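Local coordinates for isomaltodextranase (Arthrobacter globiformis, PDB 5AWO), which hydrolyses alpha-1,6-glucosidic linkages in dextran-type polysaccharides, releasing isomaltose units one after another from the non-reducing ends, at residues G315-A320 / P342-D347. Numbering follows the deposited sequence.
Sequences GDFMRA and PLAIAD
The Phe317 ring carries Asp316 OD1 over one face, offset toward the rim. Ala344 CB meets its edge in plane, 3.8 Å from CD1. The Arg319 guanidinium has water 2 at its edge. NE donates to this water, which gives a weak bond to Ala346 O; NH1 bonds Asp271 O.

Segment 342-347 includes strand 343-345, the last strand of the family 27 TIM barrel. Segment 315-320 lies in the loop between strand 312-314 and helix 326-339. A single beta bridge joins Met318 to Ile345. Met318 N donates to Ala344 O at 2.8 Å, nearly along the C=O axis. Ala346 N returns a bond to Met318 O at 2.9 Å, in the carbonyl plane. Water 1 extends the link: it donates to Asp316 O and Pro342 O and accepts from Ala344 N.

The Met318 chain runs extended through chi2, then bends at chi3 (-76°). This brings CE to 3.7 Å from Leu343 CA, beside methionines of helix 326-339. Ala346 CB packs against Phe317 CB at 3.8 Å. Asp347 OD1 accepts from Ala320 N at 2.9 Å through its syn lone pair, and also bonds Tyr359 OH.

The CB of Asp316 points away from the strand. Its OD1 forms salt bridges with Arg265 and Arg199, and its OD2 accepts from Ala270 N. The side chain is about 8 Å from that of Asp201, the likely nucleophile. The two arginines would favour an ionised Asp316. Two direct backbone bonds and the three bonds of water 1 join loop to strand, while the Asp316 carboxylate sits in a cluster of charges near the active site.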
loop_
_atom_site.group_PDB
_atom_site.type_symbol
_atom_site.label_atom_id
_atom_site.label_comp_id
_atom_site.label_asym_id
_atom_site.label_seq_id
_atom_site.Cartn_x
_atom_site.Cartn_y
_atom_site.Cartn_z
ATOM N N GLY A 315 1.127 0.034 -7.540
ATOM C CA GLY A 315 0.857 0.032 -8.972
ATOM C C GLY A 315 2.059 -0.175 -9.855
ATOM O O GLY A 315 1.984 0.059 -11.055
ATOM N N ASP A 316 3.168 -0.632 -9.279
ATOM C CA ASP A 316 4.374 -1.028 -10.007
ATOM C C ASP A 316 5.175 0.172 -10.474
ATOM O O ASP A 316 5.332 1.126 -9.691
ATOM C CB ASP A 316 4.102 -2.077 -11.102
ATOM C CG ASP A 316 5.306 -2.961 -11.360
ATOM O OD1 ASP A 316 5.941 -3.396 -10.374
ATOM O OD2 ASP A 316 5.563 -3.283 -12.559
ATOM N N PHE A 317 5.686 0.161 -11.704
ATOM C CA PHE A 317 6.678 1.126 -12.134
ATOM C C PHE A 317 6.124 2.088 -13.152
ATOM O O PHE A 317 5.322 1.688 -14.007
ATOM C CB PHE A 317 7.876 0.415 -12.772
ATOM C CG PHE A 317 8.511 -0.591 -11.868
ATOM C CD1 PHE A 317 8.855 -0.259 -10.564
ATOM C CD2 PHE A 317 8.780 -1.863 -12.313
ATOM C CE1 PHE A 317 9.431 -1.210 -9.711
ATOM C CE2 PHE A 317 9.381 -2.805 -11.471
ATOM C CZ PHE A 317 9.682 -2.485 -10.165
ATOM N N MET A 318 6.498 3.352 -12.986
ATOM C CA MET A 318 6.169 4.405 -13.948
ATOM C C MET A 318 7.259 4.473 -15.019
ATOM O O MET A 318 8.436 4.667 -14.713
ATOM C CB MET A 318 6.004 5.754 -13.247
ATOM C CG MET A 318 4.808 5.765 -12.333
ATOM S SD MET A 318 4.482 7.362 -11.589
ATOM C CE MET A 318 5.763 7.397 -10.346
ATOM N N ARG A 319 6.829 4.322 -16.271
ATOM C CA ARG A 319 7.733 4.328 -17.423
ATOM C C ARG A 319 7.271 5.503 -18.332
ATOM O O ARG A 319 6.485 5.346 -19.279
ATOM C CB ARG A 319 7.724 2.992 -18.139
ATOM C CG ARG A 319 8.112 1.793 -17.262
ATOM C CD ARG A 319 8.429 0.542 -18.093
ATOM N NE ARG A 319 9.625 0.807 -18.858
ATOM C CZ ARG A 319 9.970 0.238 -20.007
ATOM N NH1 ARG A 319 9.308 -0.792 -20.522
ATOM N NH2 ARG A 319 11.043 0.702 -20.621
ATOM N N ALA A 320 7.653 6.704 -17.937
ATOM C CA ALA A 320 7.033 7.909 -18.549
ATOM C C ALA A 320 7.190 7.950 -20.056
ATOM O O ALA A 320 6.258 8.324 -20.788
ATOM C CB ALA A 320 7.600 9.175 -17.940
ATOM N N PRO A 342 3.356 3.584 -3.841
ATOM C CA PRO A 342 4.730 3.994 -4.155
ATOM C C PRO A 342 4.815 4.761 -5.475
ATOM O O PRO A 342 4.024 4.496 -6.412
ATOM C CB PRO A 342 5.471 2.660 -4.318
ATOM C CG PRO A 342 4.386 1.668 -4.599
ATOM C CD PRO A 342 3.250 2.119 -3.738
ATOM N N LEU A 343 5.758 5.687 -5.530
ATOM C CA LEU A 343 6.031 6.468 -6.737
ATOM C C LEU A 343 7.372 5.980 -7.212
ATOM O O LEU A 343 8.413 6.437 -6.730
ATOM C CB LEU A 343 6.008 7.977 -6.434
ATOM C CG LEU A 343 4.721 8.460 -5.758
ATOM C CD1 LEU A 343 4.820 9.936 -5.407
ATOM C CD2 LEU A 343 3.477 8.170 -6.585
ATOM N N ALA A 344 7.366 5.004 -8.120
ATOM C CA ALA A 344 8.527 4.261 -8.541
ATOM C C ALA A 344 8.859 4.598 -9.988
ATOM O O ALA A 344 8.199 4.113 -10.928
ATOM C CB ALA A 344 8.267 2.776 -8.371
ATOM N N ILE A 345 9.885 5.416 -10.156
ATOM C CA ILE A 345 10.364 5.779 -11.491
ATOM C C ILE A 345 11.187 4.631 -12.051
ATOM O O ILE A 345 12.080 4.130 -11.358
ATOM C CB ILE A 345 11.277 7.009 -11.432
ATOM C CG1 ILE A 345 10.547 8.222 -10.859
ATOM C CG2 ILE A 345 11.798 7.384 -12.821
ATOM C CD1 ILE A 345 11.460 9.376 -10.505
ATOM N N ALA A 346 10.890 4.204 -13.285
ATOM C CA ALA A 346 11.714 3.228 -13.994
ATOM C C ALA A 346 12.389 3.793 -15.241
ATOM O O ALA A 346 13.220 3.107 -15.830
ATOM C CB ALA A 346 10.945 1.963 -14.337
ATOM N N ASP A 347 12.062 5.011 -15.665
ATOM C CA ASP A 347 12.869 5.626 -16.728
ATOM C C ASP A 347 14.330 5.635 -16.295
ATOM O O ASP A 347 14.648 6.041 -15.172
ATOM C CB ASP A 347 12.432 7.069 -16.966
ATOM C CG ASP A 347 10.988 7.162 -17.384
ATOM O OD1 ASP A 347 10.089 7.087 -16.500
ATOM O OD2 ASP A 347 10.761 7.295 -18.606
HETATM O O HOH W 1 4.859 3.926 -9.149
HETATM O O HOH W 2 11.404 2.915 -18.514
#